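Local coordinates for arabinan endo-1,5-alpha-l-arabinosidase A (Cellvibrio cellulosa, PDB 1GYH), which hydrolyses alpha-1,5-arabinofuranosyl bonds in linear arabinan, releasing almost exclusively arabinotriose and so contributing to plant cell-wall breakdown, at residues G113-S118 with K152-N157; Y204-W209 with L292-D297. All coordinates share one frame; numbering follows the deposited sequence. Where two conformers were deposited one is given.

Interaction 1 (G113-S118 with K152-N157); sequences GIVIES and KLFKLN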
ATOM      1  N   GLY A 113       5.651  12.513 -13.029  1.00 13.72           N
ATOM      2  CA  GLY A 113       5.196  11.603 -14.082  1.00 13.43           C
ATOM      3  C   GLY A 113       5.272  10.104 -13.760  1.00 13.38           C
ATOM      4  O   GLY A 113       5.296   9.664 -12.592  1.00 12.65           O
ATOM      5  N   ILE A 114       5.302   9.306 -14.823  1.00 12.93           N
ATOM      6  CA  ILE A 114       5.150   7.889 -14.742  1.00 13.02           C
ATOM      7  C   ILE A 114       6.459   7.189 -14.391  1.00 12.08           C
ATOM      8  O   ILE A 114       7.450   7.310 -15.109  1.00 11.99           O
ATOM      9  CB  ILE A 114       4.602   7.326 -16.084  1.00 13.10           C
ATOM     10  CG1 ILE A 114       3.178   7.894 -16.342  1.00 15.04           C
ATOM     11  CG2 ILE A 114       4.649   5.824 -16.065  1.00 14.62           C
ATOM     12  CD1 ILE A 114       2.692   7.600 -17.762  1.00 16.39           C
ATOM     13  N   VAL A 115       6.416   6.443 -13.293  1.00 12.57           N
ATOM     14  CA  VAL A 115       7.524   5.594 -12.849  1.00 12.10           C
ATOM     15  C   VAL A 115       7.516   4.287 -13.634  1.00 12.79           C
ATOM     16  O   VAL A 115       8.514   3.877 -14.195  1.00 13.17           O
ATOM     17  CB  VAL A 115       7.423   5.284 -11.340  1.00 12.91           C
ATOM     18  CG1 VAL A 115       8.594   4.421 -10.877  1.00 13.11           C
ATOM     19  CG2 VAL A 115       7.344   6.592 -10.475  1.00 12.23           C
ATOM     20  N   ILE A 116       6.366   3.635 -13.676  1.00 13.74           N
ATOM     21  CA  ILE A 116       6.206   2.388 -14.393  1.00 14.28           C
ATOM     22  C   ILE A 116       4.744   2.246 -14.836  1.00 13.66           C
ATOM     23  O   ILE A 116       3.837   2.658 -14.118  1.00 13.30           O
ATOM     24  CB  ILE A 116       6.671   1.220 -13.483  1.00 14.42           C
ATOM     25  CG1 ILE A 116       6.854  -0.051 -14.284  0.50 17.55           C
ATOM     26  CG2 ILE A 116       5.772   1.072 -12.246  0.50 15.93           C
ATOM     27  CD1 ILE A 116       5.955  -1.119 -13.864  0.50 19.71           C
ATOM     28  N   GLU A 117       4.563   1.696 -16.033  1.00 13.46           N
ATOM     29  CA  GLU A 117       3.230   1.482 -16.640  1.00 13.38           C
ATOM     30  C   GLU A 117       3.095   0.032 -17.157  1.00 12.16           C
ATOM     31  O   GLU A 117       3.969  -0.476 -17.835  1.00 12.68           O
ATOM     32  CB  GLU A 117       3.024   2.498 -17.782  1.00 14.01           C
ATOM     33  CG  GLU A 117       1.715   2.274 -18.586  1.00 13.94           C
ATOM     34  CD  GLU A 117       1.460   3.303 -19.679  1.00 15.99           C
ATOM     35  OE1 GLU A 117       2.199   4.336 -19.761  1.00 13.55           O
ATOM     36  OE2 GLU A 117       0.490   3.077 -20.462  1.00 15.32           O
ATOM     37  N   SER A 118       1.975  -0.599 -16.870  1.00 11.56           N
ATOM     38  CA  SER A 118       1.643  -1.883 -17.436  1.00 11.38           C
ATOM     39  C   SER A 118       0.776  -1.692 -18.707  1.00 12.25           C
ATOM     40  O   SER A 118      -0.092  -0.791 -18.767  1.00 11.72           O
ATOM     41  CB  SER A 118       0.892  -2.769 -16.414  1.00 12.31           C
ATOM     42  OG  SER A 118      -0.230  -2.132 -15.784  1.00 12.36           O
ATOM     43  N   LYS A 152       5.990  -7.713  -7.685  1.00 13.95           N
ATOM     44  CA  LYS A 152       7.318  -7.484  -8.215  1.00 14.17           C
ATOM     45  C   LYS A 152       8.084  -6.434  -7.417  1.00 13.31           C
ATOM     46  O   LYS A 152       7.502  -5.597  -6.728  1.00 14.42           O
ATOM     47  CB  LYS A 152       7.276  -6.969  -9.673  1.00 15.23           C
ATOM     48  CG  LYS A 152       6.520  -7.825 -10.716  1.00 18.16           C
ATOM     49  CD  LYS A 152       7.290  -9.012 -11.139  1.00 17.26           C
ATOM     50  CE  LYS A 152       6.666  -9.755 -12.368  1.00 17.36           C
ATOM     51  NZ  LYS A 152       7.397 -11.043 -12.569  1.00 14.79           N
ATOM     52  N   LEU A 153       9.400  -6.489  -7.550  1.00 13.24           N
ATOM     53  CA  LEU A 153      10.322  -5.571  -6.910  1.00 12.78           C
ATOM     54  C   LEU A 153      11.338  -5.108  -7.913  1.00 12.79           C
ATOM     55  O   LEU A 153      11.932  -5.928  -8.587  1.00 13.90           O
ATOM     56  CB  LEU A 153      11.059  -6.299  -5.754  1.00 12.12           C
ATOM     57  CG  LEU A 153      11.979  -5.449  -4.895  1.00 13.19           C
ATOM     58  CD1 LEU A 153      11.172  -4.678  -3.843  1.00 14.56           C
ATOM     59  CD2 LEU A 153      13.149  -6.290  -4.233  1.00 12.28           C
ATOM     60  N   PHE A 154      11.587  -3.811  -8.034  1.00 12.16           N
ATOM     61  CA  PHE A 154      12.622  -3.348  -8.939  1.00 12.93           C
ATOM     62  C   PHE A 154      13.406  -2.217  -8.345  1.00 12.84           C
ATOM     63  O   PHE A 154      12.913  -1.492  -7.495  1.00 12.84           O
ATOM     64  CB  PHE A 154      12.102  -2.946 -10.366  1.00 13.88           C
ATOM     65  CG  PHE A 154      11.239  -1.714 -10.389  1.00 12.16           C
ATOM     66  CD1 PHE A 154       9.869  -1.820 -10.178  1.00 15.02           C
ATOM     67  CD2 PHE A 154      11.777  -0.460 -10.638  1.00 12.42           C
ATOM     68  CE1 PHE A 154       9.065  -0.715 -10.148  1.00 13.13           C
ATOM     69  CE2 PHE A 154      10.938   0.686 -10.639  1.00 12.73           C
ATOM     70  CZ  PHE A 154       9.585   0.539 -10.391  1.00 11.91           C
ATOM     71  N   LYS A 155      14.635  -2.076  -8.818  1.00 13.56           N
ATOM     72  CA  LYS A 155      15.519  -1.022  -8.313  1.00 14.79           C
ATOM     73  C   LYS A 155      15.222   0.379  -8.897  1.00 14.73           C
ATOM     74  O   LYS A 155      15.060   0.554 -10.131  1.00 15.08           O
ATOM     75  CB  LYS A 155      16.969  -1.420  -8.525  1.00 15.00           C
ATOM     76  CG  LYS A 155      17.974  -0.540  -7.748  1.00 18.57           C
ATOM     77  CD  LYS A 155      19.324  -1.306  -7.575  1.00 23.63           C
ATOM     78  CE  LYS A 155      20.303  -1.027  -8.613  1.00 26.37           C
ATOM     79  NZ  LYS A 155      21.596  -1.889  -8.402  1.00 30.64           N
ATOM     80  N   LEU A 156      15.118   1.377  -8.014  1.00 13.82           N
ATOM     81  CA  LEU A 156      14.822   2.772  -8.437  1.00 13.56           C
ATOM     82  C   LEU A 156      16.102   3.528  -8.740  1.00 13.26           C
ATOM     83  O   LEU A 156      17.169   3.187  -8.204  1.00 13.03           O
ATOM     84  CB  LEU A 156      14.034   3.525  -7.362  1.00 13.48           C
ATOM     85  CG  LEU A 156      12.566   3.090  -7.264  1.00 16.60           C
ATOM     86  CD1 LEU A 156      11.956   3.520  -5.952  1.00 19.50           C
ATOM     87  CD2 LEU A 156      11.752   3.641  -8.468  1.00 17.83           C
ATOM     88  N   ASN A 157      16.007   4.520  -9.636  1.00 13.24           N
ATOM     89  CA  ASN A 157      17.130   5.353  -9.999  1.00 13.44           C
ATOM     90  C   ASN A 157      17.450   6.307  -8.867  1.00 14.10           C
ATOM     91  O   ASN A 157      16.778   6.291  -7.840  1.00 13.68           O
ATOM     92  CB  ASN A 157      16.922   6.115 -11.351  1.00 13.72           C
ATOM     93  CG  ASN A 157      15.849   7.198 -11.285  1.00 13.13           C
ATOM     94  OD1 ASN A 157      15.150   7.320 -10.296  1.00 13.25           O
ATOM     95  ND2 ASN A 157      15.704   7.963 -12.361  1.00 12.80           N
TER
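Apolar packing between two beta-sheets brings Val115 and Ile116, on the outermost strand 110-118 of one sheet, against Phe154 of strand 151-155 and nearby Leu156 in the next. The backbones stay well apart, with the CA atoms of Val115 and Leu156 9.0 Å from each other, so side chains alone span the gap. Val115 meets both partners through one methyl. Its CG1 lies anti to the backbone N (chi1 -179°), which sends that branch across to meet Phe154 CZ at 4.0 Å, near the plane of the ring and at its edge. The same CG1 touches Leu156 CD2, also at 4.0 Å, the two side chains crossing at about a right angle. In the conformer given, Ile116 CG2 comes obliquely to the ring as a looser touch, 4.3 Å from Phe154 CZ.

Two consecutive residues can both point at the neighbouring sheet because Val115 and Ile116 form a classic beta bulge opposite Ile92 of strand 90-97. The sheets are successive blades of the five-bladed beta-propeller, and this is packing between blades. The beta-branched Val115 and Ile116 present methyls close to their backbone, and Phe154, the residue most covered here, is long enough to cross the gap to them. Its ring also stacks with Trp169. Ile116, in the same conformer, touches Phe144 and Trp125.

Interaction 2 (Y204-W209 with L292-D297); sequences YLFASW and LNLHWD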
ATOM      1  N   TYR A 204      10.238  -8.241   6.193  1.00 13.55           N
ATOM      2  CA  TYR A 204       8.919  -8.879   6.228  1.00 13.38           C
ATOM      3  C   TYR A 204       8.026  -8.316   5.108  1.00 13.33           C
ATOM      4  O   TYR A 204       7.787  -7.116   5.057  1.00 13.04           O
ATOM      5  CB  TYR A 204       8.217  -8.710   7.572  1.00 13.40           C
ATOM      6  CG  TYR A 204       8.951  -9.446   8.696  1.00 12.95           C
ATOM      7  CD1 TYR A 204      10.099  -8.903   9.270  1.00 12.34           C
ATOM      8  CD2 TYR A 204       8.517 -10.688   9.143  1.00 11.84           C
ATOM      9  CE1 TYR A 204      10.777  -9.586  10.298  1.00 13.26           C
ATOM     10  CE2 TYR A 204       9.223 -11.390  10.164  1.00 13.15           C
ATOM     11  CZ  TYR A 204      10.329 -10.832  10.730  1.00 13.36           C
ATOM     12  OH  TYR A 204      11.024 -11.533  11.709  1.00 14.57           O
ATOM     13  N   LEU A 205       7.527  -9.219   4.265  1.00 13.36           N
ATOM     14  CA  LEU A 205       6.608  -8.872   3.153  1.00 12.91           C
ATOM     15  C   LEU A 205       5.210  -9.183   3.593  1.00 13.09           C
ATOM     16  O   LEU A 205       4.870 -10.359   3.847  1.00 13.76           O
ATOM     17  CB  LEU A 205       6.960  -9.663   1.885  1.00 13.51           C
ATOM     18  CG  LEU A 205       5.933  -9.569   0.719  1.00 12.82           C
ATOM     19  CD1 LEU A 205       5.744  -8.162   0.292  1.00 13.95           C
ATOM     20  CD2 LEU A 205       6.401 -10.432  -0.423  1.00 14.47           C
ATOM     21  N   PHE A 206       4.405  -8.134   3.719  1.00 12.82           N
ATOM     22  CA  PHE A 206       2.993  -8.260   3.954  1.00 13.22           C
ATOM     23  C   PHE A 206       2.246  -8.191   2.585  1.00 13.71           C
ATOM     24  O   PHE A 206       2.637  -7.445   1.713  1.00 13.22           O
ATOM     25  CB  PHE A 206       2.480  -7.094   4.827  1.00 14.09           C
ATOM     26  CG  PHE A 206       3.131  -7.002   6.196  1.00 13.70           C
ATOM     27  CD1 PHE A 206       2.605  -7.668   7.276  1.00 13.44           C
ATOM     28  CD2 PHE A 206       4.265  -6.231   6.387  1.00 15.44           C
ATOM     29  CE1 PHE A 206       3.226  -7.606   8.526  1.00 16.26           C
ATOM     30  CE2 PHE A 206       4.881  -6.168   7.652  1.00 15.16           C
ATOM     31  CZ  PHE A 206       4.344  -6.828   8.703  1.00 14.94           C
ATOM     32  N   ALA A 207       1.169  -8.945   2.459  1.00 13.65           N
ATOM     33  CA  ALA A 207       0.343  -8.957   1.255  1.00 13.50           C
ATOM     34  C   ALA A 207      -1.099  -9.236   1.611  1.00 14.44           C
ATOM     35  O   ALA A 207      -1.408  -9.861   2.634  1.00 14.60           O
ATOM     36  CB  ALA A 207       0.859 -10.025   0.262  1.00 13.65           C
ATOM     37  N   SER A 208      -1.995  -8.733   0.749  1.00 15.27           N
ATOM     38  CA  SER A 208      -3.424  -8.922   0.910  1.00 14.80           C
ATOM     39  C   SER A 208      -3.878 -10.068   0.001  1.00 14.10           C
ATOM     40  O   SER A 208      -3.555 -10.086  -1.174  1.00 14.02           O
ATOM     41  CB  SER A 208      -4.151  -7.603   0.607  1.00 16.10           C
ATOM     42  OG  SER A 208      -3.883  -6.586   1.575  1.00 14.12           O
ATOM     43  N   TRP A 209      -4.607 -11.030   0.562  1.00 14.53           N
ATOM     44  CA  TRP A 209      -5.168 -12.154  -0.182  1.00 14.26           C
ATOM     45  C   TRP A 209      -6.688 -12.015  -0.220  1.00 14.71           C
ATOM     46  O   TRP A 209      -7.324 -11.456   0.705  1.00 14.08           O
ATOM     47  CB  TRP A 209      -4.809 -13.501   0.481  1.00 13.91           C
ATOM     48  CG  TRP A 209      -3.463 -14.121   0.103  1.00 13.55           C
ATOM     49  CD1 TRP A 209      -2.446 -13.558  -0.635  1.00 13.20           C
ATOM     50  CD2 TRP A 209      -2.979 -15.411   0.505  1.00 12.16           C
ATOM     51  NE1 TRP A 209      -1.390 -14.439  -0.736  1.00 12.71           N
ATOM     52  CE2 TRP A 209      -1.699 -15.583  -0.059  1.00 13.03           C
ATOM     53  CE3 TRP A 209      -3.514 -16.454   1.267  1.00 13.95           C
ATOM     54  CZ2 TRP A 209      -0.949 -16.747   0.120  1.00 12.86           C
ATOM     55  CZ3 TRP A 209      -2.754 -17.620   1.459  1.00 14.46           C
ATOM     56  CH2 TRP A 209      -1.499 -17.756   0.885  1.00 13.75           C
ATOM     57  N   LEU A 292      -3.133  -0.831  14.718  1.00 14.66           N
ATOM     58  CA  LEU A 292      -2.983  -1.899  15.704  1.00 14.65           C
ATOM     59  C   LEU A 292      -1.533  -1.978  16.160  1.00 14.45           C
ATOM     60  O   LEU A 292      -0.612  -1.695  15.373  1.00 12.58           O
ATOM     61  CB  LEU A 292      -3.353  -3.270  15.134  1.00 16.68           C
ATOM     62  CG  LEU A 292      -4.828  -3.487  14.696  1.00 15.65           C
ATOM     63  CD1 LEU A 292      -4.968  -2.959  13.364  1.00 22.26           C
ATOM     64  CD2 LEU A 292      -5.187  -4.992  14.664  1.00 20.46           C
ATOM     65  N   ASN A 293      -1.332  -2.357  17.423  1.00 14.10           N
ATOM     66  CA  ASN A 293       0.038  -2.593  17.930  1.00 13.88           C
ATOM     67  C   ASN A 293       0.574  -3.895  17.361  1.00 13.99           C
ATOM     68  O   ASN A 293      -0.081  -4.928  17.393  1.00 13.96           O
ATOM     69  CB  ASN A 293       0.062  -2.581  19.478  1.00 13.95           C
ATOM     70  CG  ASN A 293      -0.401  -1.247  20.055  1.00 13.82           C
ATOM     71  OD1 ASN A 293       0.283  -0.221  19.903  1.00 13.86           O
ATOM     72  ND2 ASN A 293      -1.601  -1.242  20.694  1.00 12.91           N
ATOM     73  N   LEU A 294       1.768  -3.829  16.792  1.00 14.44           N
ATOM     74  CA  LEU A 294       2.397  -4.945  16.135  1.00 14.98           C
ATOM     75  C   LEU A 294       3.415  -5.573  17.107  1.00 15.27           C
ATOM     76  O   LEU A 294       4.427  -4.926  17.463  1.00 14.81           O
ATOM     77  CB  LEU A 294       3.082  -4.462  14.848  1.00 14.95           C
ATOM     78  CG  LEU A 294       3.605  -5.463  13.805  1.00 15.93           C
ATOM     79  CD1 LEU A 294       2.571  -6.485  13.390  1.00 15.26           C
ATOM     80  CD2 LEU A 294       4.092  -4.641  12.569  1.00 17.15           C
ATOM     81  N   HIS A 295       3.151  -6.818  17.490  1.00 14.47           N
ATOM     82  CA  HIS A 295       4.046  -7.620  18.382  1.00 15.41           C
ATOM     83  C   HIS A 295       4.821  -8.695  17.592  1.00 15.48           C
ATOM     84  O   HIS A 295       4.566  -8.897  16.406  1.00 15.43           O
ATOM     85  CB  HIS A 295       3.241  -8.293  19.516  1.00 15.85           C
ATOM     86  CG  HIS A 295       2.391  -7.332  20.276  1.00 19.11           C
ATOM     87  ND1 HIS A 295       1.063  -7.113  19.968  1.00 23.30           N
ATOM     88  CD2 HIS A 295       2.702  -6.457  21.258  1.00 20.07           C
ATOM     89  CE1 HIS A 295       0.587  -6.167  20.758  1.00 20.91           C
ATOM     90  NE2 HIS A 295       1.563  -5.745  21.543  1.00 23.21           N
ATOM     91  N   TRP A 296       5.780  -9.353  18.254  1.00 14.43           N
ATOM     92  CA  TRP A 296       6.619 -10.396  17.637  1.00 14.40           C
ATOM     93  C   TRP A 296       6.724 -11.585  18.569  1.00 14.67           C
ATOM     94  O   TRP A 296       7.027 -11.421  19.747  1.00 15.21           O
ATOM     95  CB  TRP A 296       8.015  -9.833  17.256  1.00 14.50           C
ATOM     96  CG  TRP A 296       7.892  -8.561  16.457  1.00 15.23           C
ATOM     97  CD1 TRP A 296       7.670  -7.324  16.959  1.00 16.07           C
ATOM     98  CD2 TRP A 296       7.859  -8.424  15.027  1.00 14.72           C
ATOM     99  NE1 TRP A 296       7.528  -6.411  15.941  1.00 16.12           N
ATOM    100  CE2 TRP A 296       7.628  -7.063  14.743  1.00 15.23           C
ATOM    101  CE3 TRP A 296       7.986  -9.319  13.951  1.00 15.41           C
ATOM    102  CZ2 TRP A 296       7.568  -6.566  13.452  1.00 16.27           C
ATOM    103  CZ3 TRP A 296       7.905  -8.827  12.666  1.00 15.92           C
ATOM    104  CH2 TRP A 296       7.696  -7.468  12.426  1.00 17.35           C
ATOM    105  N   ASP A 297       6.459 -12.784  18.047  1.00 14.13           N
ATOM    106  CA  ASP A 297       6.405 -13.991  18.848  1.00 14.13           C
ATOM    107  C   ASP A 297       7.780 -14.641  18.999  1.00 13.86           C
ATOM    108  O   ASP A 297       8.757 -14.153  18.458  1.00 13.95           O
ATOM    109  CB  ASP A 297       5.333 -15.003  18.329  1.00 14.59           C
ATOM    110  CG  ASP A 297       5.673 -15.669  16.967  1.00 14.91           C
ATOM    111  OD1 ASP A 297       6.852 -15.683  16.486  1.00 12.91           O
ATOM    112  OD2 ASP A 297       4.741 -16.243  16.305  1.00 14.97           O
TER
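Tyr204 and Trp296 form a T-shaped (edge-to-face) aromatic pair, the principal link between strands 202-209 and 286-296. The edge of the tryptophan is directed at the tyrosine face: Trp296 CZ3 stands 3.6 Å above the plane of the Tyr204 ring, over its centre. All six ring carbons of Tyr204 are therefore at similar distances from CZ3, and the closest of them, CZ, is 3.7 Å away. The ring planes are inclined at 60°, short of a perpendicular T, and the centroid of the Tyr204 ring is 4.9 Å from that of the tryptophan six-membered ring. With CG turned away from the carbonyl carbon in both residues (chi1 -66° for Tyr204, -51° for Trp296), each ring reaches out from its strand towards the other, and the two side chains overlap at their ends. Large aromatics suit this place because the CA atoms of Tyr204 and Trp296 are 11.7 Å apart.

A leucine–aromatic contact is the second, looser one. Leu294 CD2 approaches Phe206 CZ obliquely, to 4.4 Å, a branched leucine end meeting the far end of a ring.

Polar bonds to other residues complete the aromatic pair. Tyr204 OH is hydrogen-bonded to the backbone oxygen of Gly300, and Trp296 NE1 to Asp272 OD2; the two bonds satisfy the polar atoms of the rings and would limit their rotation.

Both strands lie inside their sheets, in adjacent blades of the five-bladed propeller. Lys199 of strand 191-199 touches both Tyr204 and Trp296, and Pro302 of strand 302-303 packs on Tyr204, Leu294 and Trp296.

Interactions 1 and 2 are both side-chain seams between neighbouring blades of one propeller. Their centres lie 25 Å apart and their nearest atoms about 8 Å, so they do not touch, and interaction 1 closes along the chain before interaction 2 opens. Interaction 1 is aliphatic around a single ring; interaction 2 depends on paired aromatics. Neither includes a residue identified as contacting substrate. The Ile116 side chain is nevertheless about 9 Å from that of Asn126, a probable substrate-binding residue, and the Phe206 side chain is about 11 Å from that of Glu192, the likely proton donor, and about 9 Å from that of His262, a probable calcium ligand.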